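PDB 2VRS: sigma-C capsid protein from Avian reovirus, which forms the homotrimeric fibre by which the virus attaches to host cells, and also induces apoptosis in them. Local coordinates for residues 81-86 and 146-151; 101-106 and 114-119; 133-138 and 182-187; 157-162 and 205-210; 161-166 and 186-191. All coordinates share one frame; numbering follows the deposited sequence.

Contact 1 (81-86 and 146-151); sequences QLMQFR and ARLVPS
M83 reaches from strand 81-86 to the 3-10 turn at 146-148, and its unbranched chain suits the span. CG lies anti to the carbonyl carbon (chi1 -60°), and beyond it the chain stays extended (chi2 178°, chi3 179°), carrying SD and then CE out to the turn. CB and CG serve as the stem, and contact with the turn begins at the sulphur: SD lies 4.0 Å from CD2 of L148. The terminal methyl goes furthest, with CE 3.8 Å from CB of R147, whose side chain M83 crosses at about a right angle. Methionine thus meets the aliphatic root of the arginine, while the charged end bends away at chi2 and chi3 to where NH2 hydrogen-bonds OG1 of T211 and the group makes a cation-pi contact with Y65. The other branch of L148 serves a second partner: CD1 meets CZ of F85 at 4.0 Å, the leucine and the phenylalanine pointing tip to tip. A branched leucine fits here because one methyl can be given to sulphur and the other to the ring. Contact across the two segments is by van der Waals packing. Strand 81-92 lies between strands 98-108 and 128-134 in the C-terminal domain, and the turn, leading into helix 152-155, closes over M83 and F85 with L148 also touching L135.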
# COMPACT_ATOMS: atom_id res chain seq x y z
N GLN C 81 0.95 0.77 17.14
CA GLN C 81 1.53 0.80 18.46
C GLN C 81 2.39 2.03 18.62
O GLN C 81 3.03 2.48 17.67
CB GLN C 81 2.53 -0.36 18.64
CG GLN C 81 2.04 -1.74 18.45
CD GLN C 81 3.22 -2.70 18.45
OE1 GLN C 81 3.51 -3.32 17.42
NE2 GLN C 81 3.91 -2.80 19.58
N LEU C 82 2.45 2.53 19.85
CA LEU C 82 3.41 3.55 20.19
C LEU C 82 4.35 2.90 21.21
O LEU C 82 4.02 2.76 22.40
CB LEU C 82 2.72 4.81 20.79
CG LEU C 82 3.70 6.00 21.02
CD1 LEU C 82 4.27 6.59 19.67
CD2 LEU C 82 3.03 7.12 21.80
N MET C 83 5.53 2.51 20.73
CA MET C 83 6.57 1.92 21.58
C MET C 83 7.41 2.99 22.25
O MET C 83 7.76 4.00 21.65
CB MET C 83 7.49 1.05 20.74
CG MET C 83 6.82 -0.08 20.05
SD MET C 83 8.11 -0.89 19.09
CE MET C 83 7.19 -2.20 18.38
N GLN C 84 7.77 2.76 23.51
CA GLN C 84 8.59 3.72 24.26
C GLN C 84 9.74 2.91 24.87
O GLN C 84 9.52 1.91 25.57
CB GLN C 84 7.77 4.38 25.37
CG GLN C 84 6.56 5.13 24.84
CD GLN C 84 5.70 5.64 25.96
OE1 GLN C 84 4.51 5.33 26.04
NE2 GLN C 84 6.30 6.42 26.84
N PHE C 85 10.96 3.29 24.52
CA PHE C 85 12.16 2.65 25.08
C PHE C 85 13.35 3.60 25.13
O PHE C 85 13.29 4.73 24.63
CB PHE C 85 12.47 1.37 24.29
CG PHE C 85 12.57 1.58 22.79
CD1 PHE C 85 13.78 1.96 22.21
CD2 PHE C 85 11.45 1.37 21.96
CE1 PHE C 85 13.87 2.14 20.81
CE2 PHE C 85 11.54 1.54 20.56
CZ PHE C 85 12.74 1.93 19.99
N ARG C 86 14.44 3.14 25.73
CA ARG C 86 15.68 3.90 25.76
C ARG C 86 16.72 3.29 24.83
O ARG C 86 16.84 2.06 24.72
CB ARG C 86 16.19 3.98 27.22
CG ARG C 86 15.18 4.68 28.15
CD ARG C 86 15.27 6.19 28.00
NE ARG C 86 16.13 6.80 29.01
CZ ARG C 86 17.46 6.91 28.94
NH1 ARG C 86 18.13 6.42 27.90
NH2 ARG C 86 18.13 7.50 29.93
N ALA C 146 10.22 -6.78 15.03
CA ALA C 146 10.07 -6.73 13.59
C ALA C 146 9.73 -5.31 13.15
O ALA C 146 10.07 -4.92 12.05
CB ALA C 146 9.00 -7.67 13.14
N ARG C 147 9.12 -4.54 14.04
CA ARG C 147 8.70 -3.14 13.67
C ARG C 147 9.86 -2.15 13.65
O ARG C 147 9.66 -0.98 13.32
CB ARG C 147 7.63 -2.60 14.60
CG ARG C 147 6.37 -3.50 14.71
CD ARG C 147 5.33 -3.25 13.63
NE ARG C 147 5.82 -3.45 12.26
CZ ARG C 147 5.95 -4.62 11.64
NH1 ARG C 147 5.63 -5.76 12.26
NH2 ARG C 147 6.41 -4.65 10.39
N LEU C 148 11.06 -2.61 14.05
CA LEU C 148 12.22 -1.72 14.17
C LEU C 148 13.28 -2.10 13.15
O LEU C 148 14.41 -1.62 13.19
CB LEU C 148 12.83 -1.80 15.59
CG LEU C 148 11.85 -1.53 16.75
CD1 LEU C 148 12.59 -1.57 18.08
CD2 LEU C 148 11.13 -0.20 16.54
N VAL C 149 12.92 -3.04 12.28
CA VAL C 149 13.80 -3.52 11.21
C VAL C 149 13.27 -3.07 9.84
O VAL C 149 12.13 -3.38 9.47
CB VAL C 149 13.92 -5.10 11.21
CG1 VAL C 149 14.85 -5.54 10.09
CG2 VAL C 149 14.49 -5.58 12.56
N PRO C 150 14.11 -2.33 9.09
CA PRO C 150 13.69 -1.83 7.77
C PRO C 150 13.58 -2.96 6.74
O PRO C 150 14.28 -3.98 6.87
CB PRO C 150 14.83 -0.91 7.37
CG PRO C 150 16.06 -1.53 8.09
CD PRO C 150 15.49 -1.93 9.42
N SER C 151 12.74 -2.76 5.73
CA SER C 151 12.60 -3.74 4.66
C SER C 151 13.90 -3.82 3.86
O SER C 151 14.71 -2.92 3.89
CB SER C 151 11.43 -3.40 3.72
OG SER C 151 11.73 -2.21 2.99

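Contact 2 (101-106 and 114-119); sequences MTVNAH and YMMSST
V103 and M116 meet through matching torsions: chi1 of 177° leaves CG2 of V103 anti to the carbonyl carbon, beside N, and CG of M116 is likewise anti to its carbonyl carbon (chi1 -51°). They form a non-hydrogen-bonded antiparallel pair in the beta hairpin of strands 98-108 and 111-119, their side chains side by side and pointing the same way. CG2 of V103 packs on CG of M116 at 3.7 Å, and the extended methionine chain carries SD on past the same methyl. The same face carries A105 and Y114; the alanine's lone CB lets the tyrosine ring come close, with CD1 of Y114 3.7 Å from CB of A105. M101 is bent at chi2 and chi3, which brings CE 3.7 Å from CB of M116. These side chains look into the domain, where M101 and M116 also touch F133. T102, N104 and S117, with M115 among them, make the other face more polar, which suits a side approached by the second subunit, whose Y177 packs on N104. The backbone is held by paired N-H...O=C bonds at T102 with S117 and at N104 with M115, the N of N104 giving a nearly straight bond to O of M115 (175° at the hydrogen). That oxygen has a second donor as well: a water that accepts from ND2 of N104 lies 3.1 Å from O of M115 and donates to it.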
# COMPACT_ATOMS: atom_id res chain seq x y z
N MET C 101 19.21 8.06 24.49
CA MET C 101 18.02 8.62 23.85
C MET C 101 16.74 8.01 24.39
O MET C 101 16.60 6.79 24.50
CB MET C 101 18.05 8.35 22.32
CG MET C 101 19.31 8.86 21.62
SD MET C 101 19.67 10.63 21.84
CE MET C 101 18.33 11.32 20.83
N THR C 102 15.78 8.88 24.71
CA THR C 102 14.43 8.42 24.95
C THR C 102 13.68 8.37 23.62
O THR C 102 13.59 9.38 22.89
CB THR C 102 13.74 9.39 25.93
OG1 THR C 102 14.46 9.32 27.17
CG2 THR C 102 12.27 9.05 26.15
N VAL C 103 13.19 7.19 23.28
CA VAL C 103 12.64 6.97 21.92
C VAL C 103 11.17 6.63 21.99
O VAL C 103 10.75 5.78 22.77
CB VAL C 103 13.35 5.80 21.17
CG1 VAL C 103 12.69 5.59 19.78
CG2 VAL C 103 14.87 6.05 21.03
N ASN C 104 10.36 7.31 21.16
CA ASN C 104 9.02 6.86 20.87
C ASN C 104 8.97 6.43 19.40
O ASN C 104 9.33 7.22 18.55
CB ASN C 104 8.03 8.00 21.04
CG ASN C 104 7.68 8.26 22.49
OD1 ASN C 104 6.77 7.66 23.04
ND2 ASN C 104 8.38 9.17 23.09
N ALA C 105 8.56 5.20 19.17
CA ALA C 105 8.45 4.62 17.85
C ALA C 105 6.97 4.39 17.55
O ALA C 105 6.29 3.59 18.21
CB ALA C 105 9.31 3.28 17.77
N HIS C 106 6.45 5.16 16.60
CA HIS C 106 5.05 5.04 16.24
C HIS C 106 4.94 4.12 15.06
O HIS C 106 5.37 4.46 13.94
CB HIS C 106 4.45 6.44 15.93
CG HIS C 106 3.00 6.40 15.57
ND1 HIS C 106 2.50 6.99 14.43
CD2 HIS C 106 1.94 5.83 16.20
CE1 HIS C 106 1.19 6.78 14.36
NE2 HIS C 106 0.83 6.10 15.44
N TYR C 114 10.24 7.33 14.16
CA TYR C 114 10.98 7.53 15.40
C TYR C 114 10.97 8.99 15.83
O TYR C 114 11.26 9.90 15.05
CB TYR C 114 12.45 7.15 15.18
CG TYR C 114 12.74 5.69 15.08
CD1 TYR C 114 12.27 4.78 16.03
CD2 TYR C 114 13.59 5.22 14.07
CE1 TYR C 114 12.61 3.39 15.95
CE2 TYR C 114 13.94 3.89 14.00
CZ TYR C 114 13.45 2.97 14.92
OH TYR C 114 13.84 1.65 14.81
N MET C 115 10.68 9.21 17.12
CA MET C 115 10.84 10.52 17.70
C MET C 115 11.75 10.31 18.91
O MET C 115 11.37 9.60 19.83
CB MET C 115 9.45 11.04 18.15
CG MET C 115 8.61 11.58 17.02
SD MET C 115 7.76 10.37 15.93
CE MET C 115 6.99 9.21 17.07
N MET C 116 12.94 10.93 18.92
CA MET C 116 13.92 10.70 20.02
C MET C 116 14.38 12.00 20.63
O MET C 116 14.57 13.02 19.93
CB MET C 116 15.16 10.06 19.44
CG MET C 116 14.88 8.81 18.58
SD MET C 116 16.48 8.08 18.12
CE MET C 116 16.01 6.91 16.87
N SER C 117 14.60 11.96 21.95
CA SER C 117 15.16 13.12 22.61
C SER C 117 16.17 12.65 23.65
O SER C 117 16.11 11.53 24.15
CB SER C 117 14.06 13.97 23.25
OG SER C 117 13.38 13.24 24.24
N SER C 118 17.12 13.51 23.95
CA SER C 118 18.13 13.02 24.87
C SER C 118 18.09 13.76 26.16
O SER C 118 17.79 14.94 26.21
CB SER C 118 19.51 13.18 24.28
OG SER C 118 19.90 14.57 24.27
N THR C 119 18.50 13.05 27.20
CA THR C 119 19.05 13.69 28.36
C THR C 119 20.58 13.49 28.32
O THR C 119 21.10 12.50 27.76
CB THR C 119 18.35 13.23 29.67
OG1 THR C 119 18.47 14.25 30.67
CG2 THR C 119 18.90 11.87 30.18
O HOH W 1 17.10 9.94 27.53
O HOH W 2 10.85 10.92 22.59

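Contact 3 (133-138 and 182-187); sequences FDLSDI and SSRVFT
F133 and F186 face each other as a hydrogen-bonded antiparallel pair where strand 128-134 meets strand 185-191. Among the backbone bonds, N of F133 gives to O of F186 at 2.7 Å, and N of F186 returns a bond to O of F133 at 3.1 Å. L135 N continues the pairing to O of R184, the third residue of the type I turn S182-V185. The aromatic contact is a CH-pi one: CB of F133 sits over the face of the F186 ring, 3.7 Å from its centroid. CG of F186 lies between its backbone N and carbonyl carbon (chi1 70°), with the ring beneath that CB. The two rings are nearly parallel but slid apart, with little overlap. On the opposite face of the sheet, CG2 of V185 packs against the carboxylate carbon of D134. Polar contacts gather round R184. Its NH2 donates to OG of S136 at 3.1 Å, close to the guanidinium plane, while CB of L135 lies over one guanidinium face. OD1 of D134 accepts from N of S136, an Asx turn. A water joins D134 OD1 to R184 NE, the two atoms being 4.6 Å apart. Aspartate and arginine are therefore linked through solvent and not by a direct salt bridge, and their opposite charges would probably still favour this closure.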
# COMPACT_ATOMS: atom_id res chain seq x y z
N PHE C 133 22.87 3.65 15.78
CA PHE C 133 21.67 3.13 16.46
C PHE C 133 21.57 1.64 16.10
O PHE C 133 21.03 1.26 15.09
CB PHE C 133 20.42 3.88 15.96
CG PHE C 133 20.35 5.29 16.44
CD1 PHE C 133 19.73 5.57 17.65
CD2 PHE C 133 20.99 6.31 15.72
CE1 PHE C 133 19.68 6.89 18.14
CE2 PHE C 133 20.98 7.67 16.21
CZ PHE C 133 20.32 7.95 17.40
N ASP C 134 22.12 0.82 16.98
CA ASP C 134 22.12 -0.64 16.82
C ASP C 134 21.05 -1.19 17.74
O ASP C 134 21.01 -0.79 18.91
CB ASP C 134 23.50 -1.09 17.33
CG ASP C 134 23.73 -2.59 17.27
OD1 ASP C 134 22.78 -3.39 17.23
OD2 ASP C 134 24.93 -2.95 17.32
N LEU C 135 20.20 -2.09 17.24
CA LEU C 135 19.07 -2.61 18.08
C LEU C 135 19.56 -3.25 19.39
O LEU C 135 18.83 -3.24 20.38
CB LEU C 135 18.22 -3.62 17.32
CG LEU C 135 17.46 -3.16 16.06
CD1 LEU C 135 16.69 -4.40 15.51
CD2 LEU C 135 16.52 -1.98 16.42
N SER C 136 20.80 -3.77 19.38
CA SER C 136 21.40 -4.35 20.60
C SER C 136 21.64 -3.39 21.75
O SER C 136 21.76 -3.83 22.89
CB SER C 136 22.71 -5.06 20.27
OG SER C 136 22.40 -6.22 19.53
N ASP C 137 21.66 -2.08 21.44
CA ASP C 137 21.85 -1.02 22.43
C ASP C 137 20.55 -0.43 23.04
O ASP C 137 20.59 0.51 23.83
CB ASP C 137 22.73 0.10 21.85
CG ASP C 137 24.14 -0.37 21.60
OD1 ASP C 137 24.68 -1.10 22.46
OD2 ASP C 137 24.72 -0.00 20.56
N ILE C 138 19.42 -1.01 22.67
CA ILE C 138 18.14 -0.60 23.25
C ILE C 138 18.14 -1.23 24.66
O ILE C 138 18.49 -2.41 24.78
CB ILE C 138 16.94 -1.10 22.43
CG1 ILE C 138 16.79 -0.27 21.13
CG2 ILE C 138 15.63 -0.94 23.27
CD1 ILE C 138 15.81 -0.88 20.09
N SER C 182 23.49 -2.71 8.28
CA SER C 182 22.90 -4.05 8.27
C SER C 182 21.47 -3.93 8.74
O SER C 182 21.06 -2.83 9.09
CB SER C 182 23.65 -4.98 9.20
OG SER C 182 23.60 -4.54 10.54
N SER C 183 20.72 -5.03 8.80
CA SER C 183 19.28 -4.94 9.15
C SER C 183 19.06 -4.37 10.57
O SER C 183 17.98 -3.84 10.87
CB SER C 183 18.60 -6.29 9.01
OG SER C 183 19.14 -7.19 9.97
N ARG C 184 20.05 -4.52 11.45
CA ARG C 184 19.88 -4.12 12.86
C ARG C 184 20.52 -2.77 13.21
O ARG C 184 20.39 -2.32 14.34
CB ARG C 184 20.47 -5.18 13.81
CG ARG C 184 19.72 -6.51 13.77
CD ARG C 184 20.43 -7.55 14.68
NE ARG C 184 20.48 -7.17 16.10
CZ ARG C 184 19.53 -7.44 16.99
NH1 ARG C 184 18.43 -8.08 16.64
NH2 ARG C 184 19.69 -7.08 18.27
N VAL C 185 21.21 -2.14 12.27
CA VAL C 185 22.07 -1.01 12.64
C VAL C 185 21.99 0.09 11.59
O VAL C 185 22.26 -0.16 10.42
CB VAL C 185 23.59 -1.41 12.77
CG1 VAL C 185 24.45 -0.21 13.18
CG2 VAL C 185 23.76 -2.57 13.72
N PHE C 186 21.66 1.31 12.01
CA PHE C 186 21.82 2.45 11.15
C PHE C 186 22.68 3.50 11.82
O PHE C 186 22.81 3.54 13.05
CB PHE C 186 20.49 3.07 10.65
CG PHE C 186 19.67 3.77 11.71
CD1 PHE C 186 18.76 3.04 12.48
CD2 PHE C 186 19.74 5.19 11.87
CE1 PHE C 186 17.98 3.67 13.43
CE2 PHE C 186 18.93 5.85 12.81
CZ PHE C 186 18.06 5.08 13.61
N THR C 187 23.30 4.32 10.99
CA THR C 187 24.14 5.42 11.44
C THR C 187 23.68 6.72 10.76
O THR C 187 23.42 6.75 9.56
CB THR C 187 25.62 5.13 11.12
OG1 THR C 187 26.00 3.93 11.83
CG2 THR C 187 26.53 6.29 11.55
O HOH W 3 18.47 0.09 14.17
O HOH W 4 22.95 -5.95 16.54

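Contact 4 (157-162 and 205-210)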
# COMPACT_ATOMS: atom_id res chain seq x y z
N ALA C 157 19.04 2.42 0.40
CA ALA C 157 19.35 3.83 0.21
C ALA C 157 19.53 4.54 1.56
O ALA C 157 18.88 4.20 2.54
CB ALA C 157 18.22 4.52 -0.57
N SER C 158 20.33 5.59 1.55
CA SER C 158 20.29 6.61 2.62
C SER C 158 18.88 7.22 2.73
O SER C 158 18.09 7.22 1.76
CB SER C 158 21.34 7.69 2.33
OG SER C 158 22.63 7.06 2.35
N PHE C 159 18.57 7.69 3.93
CA PHE C 159 17.21 8.22 4.17
C PHE C 159 17.29 9.47 5.07
O PHE C 159 18.27 9.64 5.80
CB PHE C 159 16.33 7.12 4.84
CG PHE C 159 16.93 6.54 6.11
CD1 PHE C 159 17.83 5.46 6.05
CD2 PHE C 159 16.62 7.10 7.37
CE1 PHE C 159 18.39 4.93 7.21
CE2 PHE C 159 17.16 6.56 8.57
CZ PHE C 159 18.05 5.45 8.50
N PRO C 160 16.33 10.41 4.92
CA PRO C 160 16.44 11.71 5.59
C PRO C 160 16.18 11.55 7.09
O PRO C 160 15.35 10.73 7.51
CB PRO C 160 15.38 12.59 4.90
CG PRO C 160 14.53 11.61 4.10
CD PRO C 160 15.18 10.31 3.99
N VAL C 161 16.89 12.36 7.86
CA VAL C 161 16.78 12.34 9.31
C VAL C 161 16.87 13.83 9.70
O VAL C 161 17.77 14.54 9.26
CB VAL C 161 17.96 11.55 9.98
CG1 VAL C 161 17.92 11.73 11.50
CG2 VAL C 161 17.97 10.04 9.62
N ASP C 162 15.97 14.30 10.58
CA ASP C 162 16.06 15.66 11.11
C ASP C 162 16.74 15.64 12.48
O ASP C 162 16.38 14.84 13.33
CB ASP C 162 14.66 16.24 11.30
CG ASP C 162 13.96 16.54 9.99
OD1 ASP C 162 14.62 16.68 8.96
OD2 ASP C 162 12.75 16.66 10.03
N VAL C 205 16.17 13.55 17.47
CA VAL C 205 16.36 12.86 16.18
C VAL C 205 14.93 12.47 15.75
O VAL C 205 14.16 11.91 16.55
CB VAL C 205 17.21 11.56 16.34
CG1 VAL C 205 17.21 10.76 15.05
CG2 VAL C 205 18.68 11.88 16.70
N ARG C 206 14.55 12.84 14.53
CA ARG C 206 13.26 12.45 13.97
C ARG C 206 13.50 11.86 12.58
O ARG C 206 14.16 12.48 11.73
CB ARG C 206 12.31 13.64 13.86
CG ARG C 206 12.02 14.26 15.19
CD ARG C 206 10.75 15.08 15.14
NE ARG C 206 9.60 14.31 14.66
CZ ARG C 206 8.38 14.82 14.52
NH1 ARG C 206 8.17 16.09 14.84
NH2 ARG C 206 7.38 14.08 14.08
N THR C 207 12.97 10.67 12.40
CA THR C 207 13.10 9.97 11.12
C THR C 207 12.03 8.89 11.07
O THR C 207 11.24 8.72 12.00
CB THR C 207 14.56 9.42 10.89
OG1 THR C 207 14.69 8.99 9.51
CG2 THR C 207 14.91 8.24 11.84
N GLY C 208 11.94 8.19 9.96
CA GLY C 208 11.05 7.05 9.92
C GLY C 208 11.57 6.09 8.87
O GLY C 208 12.44 6.44 8.02
N ILE C 209 11.08 4.87 8.96
CA ILE C 209 11.53 3.75 8.12
C ILE C 209 10.33 2.96 7.62
O ILE C 209 9.23 2.97 8.21
CB ILE C 209 12.51 2.80 8.91
CG1 ILE C 209 11.81 2.10 10.14
CG2 ILE C 209 13.74 3.65 9.40
CD1 ILE C 209 12.66 0.97 10.84
N ASP C 210 10.56 2.27 6.51
CA ASP C 210 9.58 1.33 5.98
C ASP C 210 10.05 -0.03 6.37
O ASP C 210 11.20 -0.37 6.06
CB ASP C 210 9.52 1.43 4.47
CG ASP C 210 9.00 2.78 3.99
OD1 ASP C 210 8.20 3.43 4.70
OD2 ASP C 210 9.39 3.17 2.88
O HOH W 5 13.43 8.53 6.47
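T207 OG1 donates to the carbonyl O of P160 at 2.7 Å, a side-chain bond to a residue whose own nitrogen has no hydrogen to offer. The hydroxyl approaches 18° from the carbonyl plane. It is set there by chi1 of -168°, with OG1 anti to the backbone N. OG1 of T207 also lies near the plane of the F159 ring, at its edge, 3.4 Å from CD2, and CG2 of V161 comes equally close to it. Threonine therefore suits the place: its hydroxyl reaches the carbonyl while CB packs on the valine methyl. A water extends this patch by donating both to O of P160 and to O of G208, where the two backbones have drawn apart. Further along, the strands join directly. D162 and R206 form a hydrogen-bonded antiparallel pair, N of D162 giving to O of R206 at 2.8 Å and N of R206 to O of D162 at 3.0 Å. This is the junction of strands 159-167 and 198-210 in the antiparallel sheet of the C-terminal domain. V161 and V205 point to the other face from that pair, their CG1 methyls 3.7 Å apart, beta-branched residues in a buried layer that I188 also touches. Outside this shell lie the other subunits. The charged ends of the pair turn to these neighbours and not to each other: the carboxylate of D162 forms a salt bridge with R206 of the third subunit, and NH1 of R206 forms one with D162 of the second subunit. The F159 ring also meets those of F154 and Y180.

Contact 5 (161-166 and 186-191); sequences VDVSFT and FTITFP
Two strands of the antiparallel sheet that curls through the C-terminal domain, 159-167 and 185-191, face each other here across the interior, V163 resting on F190. The axes of 161-166 and 186-191 pass 8.6 Å apart at closest, at 48°, a distance bridged by side chains. CG1 of V163 lies over one face of the F190 ring in a CH-pi contact, 3.9 Å from the centroid and 14° off the ring normal. Its CG2 turns instead to CD1 of I188, at 4.0 Å, so that both methyls of one valine are used. In I188 the branches are likewise divided: chi1 of 68° sets CG1 between the backbone N and the carbonyl carbon, and an extended chi2 carries CD1 on to V163, while CG2 meets CG2 of V161 at 3.7 Å. Valine and isoleucine suit these places because each branched chain offers two arms to different neighbours. Beyond V163 the larger F165 takes over. Its CE2 is 4.0 Å from CD2 of F190, the two side chains set obliquely, and its CZ brings the ring edge 3.4 Å from O of P191. F165 also touches Y174, which binds zinc together with H172. Between these two segments the contact rests on close packing and on burial of apolar surface. The one exception is the carbonyl O of P191, buried with no hydrogen-bond partner in the model, which would probably gain a little from the polarised C-H groups at the phenylalanine edge.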
# COMPACT_ATOMS: atom_id res chain seq x y z
N VAL C 161 16.89 12.36 7.86
CA VAL C 161 16.78 12.34 9.31
C VAL C 161 16.87 13.83 9.70
O VAL C 161 17.77 14.54 9.26
CB VAL C 161 17.96 11.55 9.98
CG1 VAL C 161 17.92 11.73 11.50
CG2 VAL C 161 17.97 10.04 9.62
N ASP C 162 15.97 14.30 10.58
CA ASP C 162 16.06 15.66 11.11
C ASP C 162 16.74 15.64 12.48
O ASP C 162 16.38 14.84 13.33
CB ASP C 162 14.66 16.24 11.30
CG ASP C 162 13.96 16.54 9.99
OD1 ASP C 162 14.62 16.68 8.96
OD2 ASP C 162 12.75 16.66 10.03
N VAL C 163 17.70 16.53 12.70
CA VAL C 163 18.39 16.56 13.97
C VAL C 163 18.34 18.00 14.48
O VAL C 163 18.38 18.95 13.68
CB VAL C 163 19.85 16.08 13.79
CG1 VAL C 163 20.68 16.30 15.02
CG2 VAL C 163 19.86 14.59 13.43
N SER C 164 18.25 18.14 15.80
CA SER C 164 18.42 19.45 16.43
C SER C 164 19.18 19.26 17.75
O SER C 164 19.15 18.18 18.33
CB SER C 164 17.05 20.12 16.66
OG SER C 164 16.44 19.67 17.84
N PHE C 165 19.91 20.29 18.19
CA PHE C 165 20.58 20.19 19.50
C PHE C 165 20.95 21.59 19.93
O PHE C 165 20.96 22.54 19.11
CB PHE C 165 21.84 19.31 19.39
CG PHE C 165 22.75 19.70 18.25
CD1 PHE C 165 23.71 20.72 18.40
CD2 PHE C 165 22.64 19.07 17.01
CE1 PHE C 165 24.54 21.10 17.33
CE2 PHE C 165 23.47 19.43 15.95
CZ PHE C 165 24.43 20.44 16.10
N THR C 166 21.37 21.69 21.20
CA THR C 166 21.88 22.95 21.74
C THR C 166 23.42 22.86 21.79
O THR C 166 23.98 21.85 22.24
CB THR C 166 21.31 23.18 23.13
OG1 THR C 166 19.88 23.25 23.03
CG2 THR C 166 21.84 24.50 23.73
N PHE C 186 21.66 1.31 12.01
CA PHE C 186 21.82 2.45 11.15
C PHE C 186 22.68 3.50 11.82
O PHE C 186 22.81 3.54 13.05
CB PHE C 186 20.49 3.07 10.65
CG PHE C 186 19.67 3.77 11.71
CD1 PHE C 186 18.76 3.04 12.48
CD2 PHE C 186 19.74 5.19 11.87
CE1 PHE C 186 17.98 3.67 13.43
CE2 PHE C 186 18.93 5.85 12.81
CZ PHE C 186 18.06 5.08 13.61
N THR C 187 23.30 4.32 10.99
CA THR C 187 24.14 5.42 11.44
C THR C 187 23.68 6.72 10.76
O THR C 187 23.42 6.75 9.56
CB THR C 187 25.62 5.13 11.12
OG1 THR C 187 26.00 3.93 11.83
CG2 THR C 187 26.53 6.29 11.55
N ILE C 188 23.53 7.77 11.55
CA ILE C 188 23.25 9.08 11.01
C ILE C 188 24.50 9.97 11.03
O ILE C 188 25.34 9.85 11.93
CB ILE C 188 22.08 9.75 11.76
CG1 ILE C 188 22.46 10.10 13.20
CG2 ILE C 188 20.85 8.81 11.68
CD1 ILE C 188 21.37 10.90 13.94
N THR C 189 24.59 10.86 10.05
CA THR C 189 25.71 11.80 9.91
C THR C 189 25.14 13.22 9.92
O THR C 189 24.20 13.53 9.17
CB THR C 189 26.41 11.56 8.57
OG1 THR C 189 26.95 10.22 8.55
CG2 THR C 189 27.50 12.60 8.35
N PHE C 190 25.69 14.09 10.76
CA PHE C 190 25.18 15.45 10.85
C PHE C 190 26.21 16.49 11.30
O PHE C 190 27.19 16.14 11.98
CB PHE C 190 23.89 15.49 11.71
CG PHE C 190 24.08 15.05 13.15
CD1 PHE C 190 23.88 13.73 13.54
CD2 PHE C 190 24.39 16.00 14.16
CE1 PHE C 190 24.03 13.34 14.88
CE2 PHE C 190 24.56 15.60 15.48
CZ PHE C 190 24.36 14.29 15.85
N PRO C 191 26.01 17.76 10.89
CA PRO C 191 26.88 18.84 11.32
C PRO C 191 26.74 19.05 12.82
O PRO C 191 25.63 18.89 13.37
CB PRO C 191 26.29 20.08 10.60
CG PRO C 191 25.46 19.54 9.50
CD PRO C 191 24.92 18.25 10.01

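In the fold
From the N terminus, the long helix 3-38 and the triple beta-spiral precede the C-terminal domain, in which all five contacts lie. Contact 1 opens on strand 81-92 and closes at 146-151, and contact 2, the hairpin of 101-106 with 114-119, is nested inside that loop. Contact 3 starts at 133-138, also within it, but ends beyond it at 182-187, so contacts 1 and 3 cross. Contact 4 runs from 157-162 to 205-210 and crosses contact 3 in turn. Contact 5 begins on the strand used by contact 4 and ends on the one used by contact 3. Strands 111-119 and 198-210 pair directly, joining contacts 2 and 4, while F186 and F159 touch between contacts 3 and 4.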